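PDB 4GYI: Rio2 kinase from Chaetomium thermophilum, which probably transfers phosphate from ATP to protein serines and threonines, and plays an ATPase-dependent part in maturing the pre-40S ribosomal subunit. Local coordinates for residues A[227-236]-A[276-287]; A[105-113]-A[123-131]. All coordinates share one frame; numbering follows the deposited sequence.

Interaction 1. Residues A[227-236]-A[276-287]; sequences IHGDFNEFNI and RDVQCIKRFFER. With MG (magnesium ion), chain C; ADP (adenosine-5'-diphosphate), chain B.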
loop_
_atom_site.group_PDB
_atom_site.type_symbol
_atom_site.label_atom_id
_atom_site.label_comp_id
_atom_site.label_asym_id
_atom_site.label_seq_id
_atom_site.Cartn_x
_atom_site.Cartn_y
_atom_site.Cartn_z
ATOM N N ILE A 227 7.543 -13.759 5.936
ATOM C CA ILE A 227 8.684 -12.899 6.168
ATOM C C ILE A 227 8.288 -11.516 5.665
ATOM O O ILE A 227 7.867 -11.360 4.509
ATOM C CB ILE A 227 9.883 -13.374 5.368
ATOM C CG1 ILE A 227 10.369 -14.722 5.895
ATOM C CG2 ILE A 227 10.996 -12.340 5.399
ATOM C CD1 ILE A 227 11.344 -15.373 4.971
ATOM N N HIS A 228 8.415 -10.519 6.531
ATOM C CA HIS A 228 7.921 -9.171 6.242
ATOM C C HIS A 228 8.627 -8.570 5.032
ATOM O O HIS A 228 7.970 -8.110 4.100
ATOM C CB HIS A 228 8.067 -8.273 7.473
ATOM C CG HIS A 228 7.518 -6.891 7.288
ATOM N ND1 HIS A 228 8.204 -5.904 6.611
ATOM C CD2 HIS A 228 6.373 -6.319 7.728
ATOM C CE1 HIS A 228 7.492 -4.790 6.622
ATOM N NE2 HIS A 228 6.378 -5.011 7.297
ATOM N N GLY A 229 9.958 -8.624 5.030
ATOM C CA GLY A 229 10.746 -8.224 3.871
ATOM C C GLY A 229 11.158 -6.755 3.873
ATOM O O GLY A 229 11.993 -6.337 3.072
ATOM N N ASP A 230 10.576 -5.959 4.764
ATOM C CA ASP A 230 10.995 -4.562 4.890
ATOM C C ASP A 230 10.834 -4.136 6.357
ATOM O O ASP A 230 10.266 -3.089 6.670
ATOM C CB ASP A 230 10.174 -3.690 3.932
ATOM C CG ASP A 230 10.735 -2.293 3.789
ATOM O OD1 ASP A 230 11.924 -2.107 4.134
ATOM O OD2 ASP A 230 9.981 -1.390 3.347
ATOM N N PHE A 231 11.332 -4.994 7.250
ATOM C CA PHE A 231 11.101 -4.884 8.678
ATOM C C PHE A 231 12.191 -3.986 9.241
ATOM O O PHE A 231 13.319 -4.419 9.453
ATOM C CB PHE A 231 11.144 -6.288 9.313
ATOM C CG PHE A 231 10.517 -6.380 10.692
ATOM C CD1 PHE A 231 9.181 -6.715 10.843
ATOM C CD2 PHE A 231 11.277 -6.179 11.836
ATOM C CE1 PHE A 231 8.602 -6.824 12.112
ATOM C CE2 PHE A 231 10.709 -6.283 13.101
ATOM C CZ PHE A 231 9.362 -6.605 13.240
ATOM N N ASN A 232 11.851 -2.721 9.449
ATOM C CA ASN A 232 12.813 -1.728 9.886
ATOM C C ASN A 232 12.099 -0.620 10.646
ATOM O O ASN A 232 10.904 -0.717 10.904
ATOM C CB ASN A 232 13.608 -1.180 8.698
ATOM C CG ASN A 232 12.723 -0.563 7.642
ATOM O OD1 ASN A 232 11.827 0.218 7.948
ATOM N ND2 ASN A 232 12.959 -0.924 6.387
ATOM N N GLU A 233 12.831 0.428 10.994
ATOM C CA GLU A 233 12.357 1.401 11.967
ATOM C C GLU A 233 11.317 2.362 11.373
ATOM O O GLU A 233 10.769 3.200 12.088
ATOM C CB GLU A 233 13.533 2.176 12.579
ATOM C CG GLU A 233 14.310 3.055 11.572
ATOM C CD GLU A 233 15.489 2.328 10.925
ATOM O OE1 GLU A 233 15.546 1.076 10.996
ATOM O OE2 GLU A 233 16.366 3.013 10.355
ATOM N N PHE A 234 11.053 2.225 10.073
ATOM C CA PHE A 234 10.008 2.986 9.388
ATOM C C PHE A 234 8.696 2.227 9.316
ATOM O O PHE A 234 7.647 2.837 9.153
ATOM C CB PHE A 234 10.435 3.355 7.966
ATOM C CG PHE A 234 11.699 4.158 7.909
ATOM C CD1 PHE A 234 11.671 5.525 8.122
ATOM C CD2 PHE A 234 12.922 3.536 7.663
ATOM C CE1 PHE A 234 12.843 6.277 8.078
ATOM C CE2 PHE A 234 14.097 4.271 7.623
ATOM C CZ PHE A 234 14.058 5.651 7.833
ATOM N N ASN A 235 8.754 0.902 9.427
ATOM C CA ASN A 235 7.551 0.079 9.326
ATOM C C ASN A 235 7.133 -0.512 10.649
ATOM O O ASN A 235 6.265 -1.385 10.715
ATOM C CB ASN A 235 7.746 -1.014 8.270
ATOM C CG ASN A 235 7.923 -0.421 6.902
ATOM O OD1 ASN A 235 7.413 0.667 6.656
ATOM N ND2 ASN A 235 8.679 -1.082 6.028
ATOM N N ILE A 236 7.795 -0.048 11.697
ATOM C CA ILE A 236 7.440 -0.409 13.057
ATOM C C ILE A 236 7.001 0.858 13.772
ATOM O O ILE A 236 7.753 1.833 13.874
ATOM C CB ILE A 236 8.628 -1.046 13.812
ATOM C CG1 ILE A 236 9.008 -2.369 13.147
ATOM C CG2 ILE A 236 8.268 -1.275 15.283
ATOM C CD1 ILE A 236 10.459 -2.769 13.347
ATOM N N ARG A 276 17.897 -10.564 6.543
ATOM C CA ARG A 276 17.938 -9.138 6.291
ATOM C C ARG A 276 17.050 -8.375 7.272
ATOM O O ARG A 276 17.428 -7.317 7.765
ATOM C CB ARG A 276 17.523 -8.841 4.861
ATOM C CG ARG A 276 17.925 -7.462 4.391
ATOM C CD ARG A 276 17.566 -7.268 2.923
ATOM N NE ARG A 276 16.125 -7.193 2.735
ATOM C CZ ARG A 276 15.523 -7.094 1.551
ATOM N NH1 ARG A 276 16.242 -7.055 0.436
ATOM N NH2 ARG A 276 14.198 -7.030 1.485
ATOM N N ASP A 277 15.868 -8.910 7.546
ATOM C CA ASP A 277 14.981 -8.321 8.548
ATOM C C ASP A 277 15.663 -8.273 9.929
ATOM O O ASP A 277 15.713 -7.222 10.581
ATOM C CB ASP A 277 13.637 -9.084 8.615
ATOM C CG ASP A 277 12.646 -8.691 7.469
ATOM O OD1 ASP A 277 12.917 -7.713 6.721
ATOM O OD2 ASP A 277 11.579 -9.354 7.337
ATOM N N VAL A 278 16.197 -9.408 10.366
ATOM C CA VAL A 278 16.887 -9.488 11.653
ATOM C C VAL A 278 18.079 -8.511 11.716
ATOM O O VAL A 278 18.265 -7.808 12.708
ATOM C CB VAL A 278 17.384 -10.933 11.920
ATOM C CG1 VAL A 278 18.309 -10.976 13.122
ATOM C CG2 VAL A 278 16.210 -11.895 12.092
ATOM N N GLN A 279 18.881 -8.463 10.658
ATOM C CA GLN A 279 20.045 -7.579 10.641
ATOM C C GLN A 279 19.648 -6.101 10.645
ATOM O O GLN A 279 20.369 -5.277 11.206
ATOM C CB GLN A 279 20.962 -7.889 9.455
ATOM C CG GLN A 279 22.358 -8.395 9.841
ATOM C CD GLN A 279 22.337 -9.584 10.812
ATOM O OE1 GLN A 279 23.008 -9.564 11.845
ATOM N NE2 GLN A 279 21.575 -10.625 10.473
ATOM N N CYS A 280 18.507 -5.766 10.031
ATOM C CA CYS A 280 17.994 -4.392 10.083
ATOM C C CYS A 280 17.692 -3.957 11.516
ATOM O O CYS A 280 18.080 -2.863 11.940
ATOM C CB CYS A 280 16.733 -4.221 9.227
ATOM S SG CYS A 280 17.072 -3.735 7.529
ATOM N N ILE A 281 16.994 -4.822 12.241
ATOM C CA ILE A 281 16.704 -4.602 13.653
ATOM C C ILE A 281 17.989 -4.453 14.490
ATOM O O ILE A 281 18.145 -3.473 15.228
ATOM C CB ILE A 281 15.842 -5.744 14.215
ATOM C CG1 ILE A 281 14.460 -5.738 13.550
ATOM C CG2 ILE A 281 15.722 -5.642 15.720
ATOM C CD1 ILE A 281 13.807 -4.386 13.536
ATOM N N LYS A 282 18.910 -5.411 14.367
ATOM C CA LYS A 282 20.170 -5.346 15.109
ATOM C C LYS A 282 20.928 -4.056 14.796
ATOM O O LYS A 282 21.383 -3.366 15.706
ATOM C CB LYS A 282 21.070 -6.551 14.801
ATOM C CG LYS A 282 20.531 -7.867 15.326
ATOM C CD LYS A 282 21.532 -9.008 15.068
ATOM C CE LYS A 282 20.935 -10.356 15.456
ATOM N NZ LYS A 282 21.829 -11.533 15.245
ATOM N N ARG A 283 21.071 -3.737 13.509
ATOM C CA ARG A 283 21.739 -2.495 13.106
ATOM C C ARG A 283 21.127 -1.287 13.815
ATOM O O ARG A 283 21.839 -0.513 14.448
ATOM C CB ARG A 283 21.652 -2.282 11.599
ATOM C CG ARG A 283 22.843 -2.771 10.797
ATOM C CD ARG A 283 22.744 -2.238 9.371
ATOM N NE ARG A 283 22.464 -0.804 9.372
ATOM C CZ ARG A 283 23.336 0.132 9.010
ATOM N NH1 ARG A 283 24.547 -0.211 8.590
ATOM N NH2 ARG A 283 22.994 1.413 9.055
ATOM N N PHE A 284 19.807 -1.142 13.712
ATOM C CA PHE A 284 19.123 -0.021 14.338
ATOM C C PHE A 284 19.388 0.043 15.846
ATOM O O PHE A 284 19.777 1.086 16.373
ATOM C CB PHE A 284 17.618 -0.056 14.066
ATOM C CG PHE A 284 16.870 1.038 14.762
ATOM C CD1 PHE A 284 16.913 2.337 14.274
ATOM C CD2 PHE A 284 16.161 0.779 15.930
ATOM C CE1 PHE A 284 16.233 3.362 14.919
ATOM C CE2 PHE A 284 15.494 1.786 16.593
ATOM C CZ PHE A 284 15.514 3.084 16.078
ATOM N N PHE A 285 19.217 -1.083 16.524
ATOM C CA PHE A 285 19.469 -1.145 17.957
ATOM C C PHE A 285 20.913 -0.881 18.323
ATOM O O PHE A 285 21.210 -0.479 19.438
ATOM C CB PHE A 285 18.989 -2.466 18.541
ATOM C CG PHE A 285 17.539 -2.447 18.891
ATOM C CD1 PHE A 285 17.130 -2.447 20.204
ATOM C CD2 PHE A 285 16.581 -2.356 17.894
ATOM C CE1 PHE A 285 15.782 -2.397 20.520
ATOM C CE2 PHE A 285 15.240 -2.312 18.205
ATOM C CZ PHE A 285 14.840 -2.329 19.516
ATOM N N GLU A 286 21.812 -1.076 17.374
ATOM C CA GLU A 286 23.211 -0.856 17.664
ATOM C C GLU A 286 23.518 0.630 17.534
ATOM O O GLU A 286 24.145 1.214 18.417
ATOM C CB GLU A 286 24.092 -1.700 16.746
ATOM C CG GLU A 286 25.491 -1.935 17.268
ATOM C CD GLU A 286 26.385 -0.722 17.120
ATOM O OE1 GLU A 286 26.123 0.096 16.209
ATOM O OE2 GLU A 286 27.346 -0.586 17.914
ATOM N N ARG A 287 23.067 1.253 16.447
ATOM C CA ARG A 287 23.362 2.671 16.238
ATOM C C ARG A 287 22.512 3.626 17.090
ATOM O O ARG A 287 23.004 4.668 17.529
ATOM C CB ARG A 287 23.336 3.056 14.749
ATOM C CG ARG A 287 22.161 2.512 13.966
ATOM C CD ARG A 287 22.219 2.912 12.488
ATOM N NE ARG A 287 21.175 2.257 11.690
ATOM C CZ ARG A 287 19.949 2.744 11.492
ATOM N NH1 ARG A 287 19.588 3.900 12.031
ATOM N NH2 ARG A 287 19.079 2.070 10.750
HETATM MG MG MG C . 6.965 1.619 4.816
HETATM P PB ADP B . 5.265 3.215 2.470
HETATM O O1B ADP B . 5.245 4.371 1.500
HETATM O O2B ADP B . 6.511 2.995 3.291
HETATM O O3B ADP B . 4.778 1.936 1.652
HETATM P PA ADP B . 3.803 2.758 4.919
HETATM O O1A ADP B . 5.135 2.255 5.407
HETATM O O2A ADP B . 2.628 1.790 4.930
HETATM O O3A ADP B . 3.977 3.401 3.450
HETATM O "O5'" ADP B . 3.474 4.091 5.737
HETATM C "C5'" ADP B . 4.402 5.184 5.710
HETATM C "C4'" ADP B . 4.286 5.989 7.004
HETATM O "O4'" ADP B . 2.928 6.419 7.207
HETATM C "C3'" ADP B . 4.636 5.207 8.270
HETATM O "O3'" ADP B . 6.034 5.211 8.579
HETATM C "C2'" ADP B . 3.824 5.904 9.340
HETATM O "O2'" ADP B . 4.437 7.148 9.695
HETATM C "C1'" ADP B . 2.580 6.314 8.592
HETATM N N9 ADP B . 1.490 5.321 8.659
HETATM C C8 ADP B . 1.173 4.440 7.691
HETATM N N7 ADP B . 0.086 3.698 8.034
HETATM C C5 ADP B . -0.298 4.141 9.249
HETATM C C6 ADP B . -1.377 3.814 10.198
HETATM N N6 ADP B . -2.273 2.850 9.900
HETATM N N1 ADP B . -1.433 4.509 11.352
HETATM C C2 ADP B . -0.552 5.487 11.657
HETATM N N3 ADP B . 0.450 5.841 10.841
HETATM C C4 ADP B . 0.623 5.208 9.653
HETATM O O HOH W 1 9.798 -10.812 8.997
HETATM O O HOH W 2 8.913 1.500 4.008
HETATM O O HOH W 3 14.481 -5.496 6.416
HETATM O O HOH W 4 17.859 -0.539 10.371
HETATM O O HOH W 5 7.683 3.281 5.848
#
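The catalytic loop of this RIO-type kinase is pinned to helix 270-289 by Asp277, whose carboxylate receives two loop amides, much as the αF aspartate of protein kinases does. Gly229 N points almost straight (170°) at Asp277 OD2, 2.9 Å away, on its syn lone pair; Phe231 N meets Asp277 OD1 from above the carboxylate plane at 3.2 Å. A water joins OD2 to His228 N, and a second donates to OD1, so both oxygens of this buried acid are well supplied. Arg276, just before Asp277 in the helix, donates from NH2 in the carbonyl plane to Gly229 O (2.8 Å). With an alanine in place of Asp277, the amides of Gly229 and Phe231 would probably be left without their acceptor and the loop less firmly fixed. Further along, Ile281 CD1 butts against the edge of the Phe231 ring (to CD2, 3.5 Å) and touches Ile236 CD1. At the far end Glu233, with CG wedged between its backbone N and carbonyl carbon (chi1 65°), lays CB over a face of the Phe284 ring, 3.9 Å from its centroid. A bend at chi2 then brings OE2 into a salt bridge with Arg287 NH2 (2.9 Å), OE2 lying in the guanidinium plane though the two flat groups are turned 60° apart. On the loop itself, Asn235 OD1 binds the magnesium ion (2.1 Å) and Phe234 O accepts from the ADP ribose. Behind the loop, Phe231 packs on Ile218 of helix 207-223 and Ile256 of strand 250-256, and Ile236 rests on the same strand.

Interaction 2. Residues A[105-113]-A[123-131]; sequences VGKESDIMI and VLKIHRLGR. With ADP (adenosine-5'-diphosphate), chain B; EDO (1,2-ethanediol), chain D.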
loop_
_atom_site.group_PDB
_atom_site.type_symbol
_atom_site.label_atom_id
_atom_site.label_comp_id
_atom_site.label_asym_id
_atom_site.label_seq_id
_atom_site.Cartn_x
_atom_site.Cartn_y
_atom_site.Cartn_z
ATOM N N VAL A 105 3.745 12.416 1.266
ATOM C CA VAL A 105 4.252 11.927 -0.010
ATOM C C VAL A 105 5.502 11.060 0.182
ATOM O O VAL A 105 6.553 11.552 0.592
ATOM C CB VAL A 105 4.506 13.094 -1.010
ATOM C CG1 VAL A 105 3.188 13.652 -1.525
ATOM C CG2 VAL A 105 5.317 14.207 -0.358
ATOM N N GLY A 106 5.377 9.765 -0.104
ATOM C CA GLY A 106 6.472 8.828 0.110
ATOM C C GLY A 106 7.132 8.343 -1.169
ATOM O O GLY A 106 6.764 8.749 -2.276
ATOM N N LYS A 107 8.115 7.462 -1.026
ATOM C CA LYS A 107 8.869 7.015 -2.182
ATOM C C LYS A 107 8.060 5.999 -2.967
ATOM O O LYS A 107 8.155 5.944 -4.199
ATOM C CB LYS A 107 10.215 6.419 -1.764
ATOM C CG LYS A 107 11.110 7.393 -1.004
ATOM C CD LYS A 107 11.274 8.711 -1.768
ATOM C CE LYS A 107 12.170 9.702 -1.028
ATOM N NZ LYS A 107 13.577 9.216 -0.896
ATOM N N GLU A 108 7.258 5.213 -2.251
ATOM C CA GLU A 108 6.468 4.195 -2.936
ATOM C C GLU A 108 4.969 4.263 -2.658
ATOM O O GLU A 108 4.191 3.494 -3.228
ATOM C CB GLU A 108 7.030 2.782 -2.709
ATOM C CG GLU A 108 7.444 2.469 -1.287
ATOM C CD GLU A 108 8.931 2.159 -1.178
ATOM O OE1 GLU A 108 9.722 2.774 -1.916
ATOM O OE2 GLU A 108 9.309 1.294 -0.366
ATOM N N SER A 109 4.544 5.216 -1.845
ATOM C CA SER A 109 3.113 5.369 -1.597
ATOM C C SER A 109 2.786 6.750 -1.052
ATOM O O SER A 109 3.663 7.442 -0.555
ATOM C CB SER A 109 2.625 4.300 -0.612
ATOM O OG SER A 109 2.998 4.655 0.711
ATOM N N ASP A 110 1.524 7.155 -1.161
ATOM C CA ASP A 110 1.057 8.378 -0.512
ATOM C C ASP A 110 0.136 8.031 0.666
ATOM O O ASP A 110 -0.726 7.166 0.557
ATOM C CB ASP A 110 0.307 9.275 -1.505
ATOM C CG ASP A 110 1.233 9.917 -2.536
ATOM O OD1 ASP A 110 2.423 10.138 -2.216
ATOM O OD2 ASP A 110 0.771 10.198 -3.668
ATOM N N ILE A 111 0.332 8.695 1.794
ATOM C CA ILE A 111 -0.472 8.434 2.976
ATOM C C ILE A 111 -1.351 9.653 3.230
ATOM O O ILE A 111 -0.850 10.760 3.376
ATOM C CB ILE A 111 0.412 8.173 4.208
ATOM C CG1 ILE A 111 1.435 7.080 3.912
ATOM C CG2 ILE A 111 -0.437 7.805 5.414
ATOM C CD1 ILE A 111 0.826 5.705 3.715
ATOM N N MET A 112 -2.662 9.443 3.262
ATOM C CA MET A 112 -3.613 10.528 3.495
ATOM C C MET A 112 -4.404 10.198 4.737
ATOM O O MET A 112 -4.599 9.040 5.056
ATOM C CB MET A 112 -4.598 10.645 2.320
ATOM C CG MET A 112 -3.961 11.070 0.999
ATOM S SD MET A 112 -4.924 12.340 0.171
ATOM C CE MET A 112 -6.181 11.353 -0.627
ATOM N N ILE A 113 -4.877 11.211 5.437
ATOM C CA ILE A 113 -5.796 10.956 6.524
ATOM C C ILE A 113 -7.154 11.234 5.974
ATOM O O ILE A 113 -7.349 12.240 5.300
ATOM C CB ILE A 113 -5.527 11.857 7.720
ATOM C CG1 ILE A 113 -4.159 11.519 8.311
ATOM C CG2 ILE A 113 -6.570 11.634 8.791
ATOM C CD1 ILE A 113 -3.015 12.278 7.693
ATOM N N VAL A 123 -6.755 6.006 7.831
ATOM C CA VAL A 123 -5.688 6.251 6.867
ATOM C C VAL A 123 -6.048 5.724 5.491
ATOM O O VAL A 123 -6.575 4.626 5.358
ATOM C CB VAL A 123 -4.358 5.605 7.334
ATOM C CG1 VAL A 123 -3.375 5.435 6.178
ATOM C CG2 VAL A 123 -3.741 6.434 8.442
ATOM N N LEU A 124 -5.791 6.533 4.470
ATOM C CA LEU A 124 -5.903 6.076 3.101
ATOM C C LEU A 124 -4.490 5.925 2.541
ATOM O O LEU A 124 -3.717 6.881 2.524
ATOM C CB LEU A 124 -6.690 7.080 2.263
ATOM C CG LEU A 124 -6.731 6.779 0.760
ATOM C CD1 LEU A 124 -7.590 5.555 0.485
ATOM C CD2 LEU A 124 -7.251 7.968 -0.012
ATOM N N LYS A 125 -4.134 4.724 2.115
ATOM C CA LYS A 125 -2.810 4.521 1.526
ATOM C C LYS A 125 -2.980 4.359 0.025
ATOM O O LYS A 125 -3.830 3.596 -0.419
ATOM C CB LYS A 125 -2.121 3.288 2.113
ATOM C CG LYS A 125 -0.693 3.018 1.552
ATOM C CD LYS A 125 -0.069 1.832 2.272
ATOM C CE LYS A 125 1.320 1.460 1.714
ATOM N NZ LYS A 125 2.026 0.511 2.637
ATOM N N ILE A 126 -2.190 5.103 -0.744
ATOM C CA ILE A 126 -2.251 5.047 -2.197
ATOM C C ILE A 126 -0.921 4.534 -2.727
ATOM O O ILE A 126 0.100 5.161 -2.514
ATOM C CB ILE A 126 -2.508 6.454 -2.782
ATOM C CG1 ILE A 126 -3.809 7.035 -2.180
ATOM C CG2 ILE A 126 -2.599 6.388 -4.312
ATOM C CD1 ILE A 126 -4.137 8.461 -2.655
ATOM N N HIS A 127 -0.920 3.393 -3.400
ATOM C CA HIS A 127 0.327 2.830 -3.886
ATOM C C HIS A 127 0.807 3.526 -5.152
ATOM O O HIS A 127 0.011 3.826 -6.056
ATOM C CB HIS A 127 0.201 1.322 -4.103
ATOM C CG HIS A 127 0.146 0.529 -2.834
ATOM N ND1 HIS A 127 1.280 0.072 -2.193
ATOM C CD2 HIS A 127 -0.903 0.114 -2.082
ATOM C CE1 HIS A 127 0.934 -0.601 -1.109
ATOM N NE2 HIS A 127 -0.385 -0.591 -1.018
ATOM N N ARG A 128 2.116 3.779 -5.187
ATOM C CA ARG A 128 2.772 4.562 -6.225
ATOM C C ARG A 128 3.989 3.871 -6.849
ATOM O O ARG A 128 5.040 4.490 -6.996
ATOM C CB ARG A 128 3.235 5.893 -5.616
ATOM C CG ARG A 128 2.071 6.758 -5.134
ATOM C CD ARG A 128 1.191 7.253 -6.287
ATOM N NE ARG A 128 0.268 8.295 -5.827
ATOM C CZ ARG A 128 -0.901 8.589 -6.391
ATOM N NH1 ARG A 128 -1.321 7.920 -7.464
ATOM N NH2 ARG A 128 -1.652 9.557 -5.874
ATOM N N LEU A 129 3.856 2.599 -7.213
ATOM C CA LEU A 129 4.947 1.883 -7.864
ATOM C C LEU A 129 5.336 2.621 -9.156
ATOM O O LEU A 129 4.470 3.127 -9.850
ATOM C CB LEU A 129 4.513 0.437 -8.187
ATOM C CG LEU A 129 4.626 -0.623 -7.081
ATOM C CD1 LEU A 129 3.888 -0.193 -5.832
ATOM C CD2 LEU A 129 4.068 -1.946 -7.545
ATOM N N GLY A 130 6.627 2.706 -9.460
ATOM C CA GLY A 130 7.079 3.367 -10.676
ATOM C C GLY A 130 7.499 4.815 -10.496
ATOM O O GLY A 130 8.144 5.406 -11.377
ATOM N N ARG A 131 7.119 5.399 -9.364
ATOM C CA ARG A 131 7.364 6.823 -9.117
ATOM C C ARG A 131 8.852 7.101 -8.988
ATOM O O ARG A 131 9.560 6.374 -8.310
ATOM C CB ARG A 131 6.631 7.289 -7.860
ATOM C CG ARG A 131 7.312 8.414 -7.106
ATOM C CD ARG A 131 6.551 8.743 -5.821
ATOM N NE ARG A 131 5.263 9.377 -6.098
ATOM C CZ ARG A 131 4.346 9.633 -5.169
ATOM N NH1 ARG A 131 4.561 9.290 -3.903
ATOM N NH2 ARG A 131 3.210 10.227 -5.501
HETATM P PB ADP B . 5.265 3.215 2.470
HETATM O O1B ADP B . 5.245 4.371 1.500
HETATM O O2B ADP B . 6.511 2.995 3.291
HETATM O O3B ADP B . 4.778 1.936 1.652
HETATM P PA ADP B . 3.803 2.758 4.919
HETATM O O1A ADP B . 5.135 2.255 5.407
HETATM O O2A ADP B . 2.628 1.790 4.930
HETATM O O3A ADP B . 3.977 3.401 3.450
HETATM O "O5'" ADP B . 3.474 4.091 5.737
HETATM C "C5'" ADP B . 4.402 5.184 5.710
HETATM C "C4'" ADP B . 4.286 5.989 7.004
HETATM O "O4'" ADP B . 2.928 6.419 7.207
HETATM C "C3'" ADP B . 4.636 5.207 8.270
HETATM O "O3'" ADP B . 6.034 5.211 8.579
HETATM C "C2'" ADP B . 3.824 5.904 9.340
HETATM O "O2'" ADP B . 4.437 7.148 9.695
HETATM C "C1'" ADP B . 2.580 6.314 8.592
HETATM N N9 ADP B . 1.490 5.321 8.659
HETATM C C8 ADP B . 1.173 4.440 7.691
HETATM N N7 ADP B . 0.086 3.698 8.034
HETATM C C5 ADP B . -0.298 4.141 9.249
HETATM C C6 ADP B . -1.377 3.814 10.198
HETATM N N6 ADP B . -2.273 2.850 9.900
HETATM N N1 ADP B . -1.433 4.509 11.352
HETATM C C2 ADP B . -0.552 5.487 11.657
HETATM N N3 ADP B . 0.450 5.841 10.841
HETATM C C4 ADP B . 0.623 5.208 9.653
HETATM C C1 EDO D . 0.836 4.258 -10.317
HETATM O O1 EDO D . 1.642 3.616 -9.325
HETATM C C2 EDO D . -0.046 5.290 -9.635
HETATM O O2 EDO D . -0.682 4.660 -8.537
HETATM O O HOH W 6 3.743 0.653 -2.402
#
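Met112 and Leu124 run alongside each other from neighbouring strands, and the methyl CE of Met112 settles into the dip between Leu124 CD2 (3.6 Å) and Ile126 CD1 (4.1 Å). Bends at chi2 and chi3 curl the methionine so that its methyl, not its sulfur, fills that hollow. On the other face of the strands, Ile111 is the bump: CD1 leans on Lys125 CG (3.8 Å), CG2 on Val123 CG1, and CG1 on the ADP ribose, while Val123 CG2 lies under the adenine. These two strands form an antiparallel hairpin of the kinase N-lobe sheet; Asp110 with Ile126 and Met112 with Leu124 are its hydrogen-bonded pairs, and residues 105-108 make the turn that corresponds to the glycine-rich loop of other kinases. Extended along its whole length (chi1 -179°), Lys125 runs past Ser109 to place NZ at ADP O2A (2.7 Å), and Glu163 of helix 149-172 pairs with it, the lysine-glutamate bridge familiar from protein kinases. Near the end of the paired strands, two arginines converge on the Asp110 carboxylate. Arg131 grips it end-on, NH1 to OD1 (2.9 Å) and NH2 to OD2, while Arg128 NE comes to OD2 at 2.9 Å from the same face as Arg131 NH2. The flat groups are packed in turn: Ile126 CG2 sits over the centre of the Arg128 guanidinium, 3.5 Å above its plane, and Arg128 CG underlies a face of the Arg131 guanidinium. Arg131 NH1 also binds Gly106 O, tying the turn down, and Arg128 NH2 has a second acid in Asp83 of helix 79-92.

How the interactions relate
Both contacts are largely buried but hold different kinase lobes and do not touch; both reach ADP, and Arg343 bridges Asp230 of the first to Glu108 of the second. Interaction 2 lies nearer the centre of the chain and binds two neighbouring strands through regular backbone bonds, with aliphatic side chains and the phosphate-binding Ser109 and Lys125 on one face, apolar side chains and Asp110, shared by two arginines, on the other. Interaction 1 joins an irregular loop to a helix, so helix side chains supply the acceptors and donors that a partner strand would offer; its salt bridge involves the exposed Arg287. At the nucleotide, interaction 2 meets phosphates, ribose and adenine; interaction 1 adds a magnesium ligand.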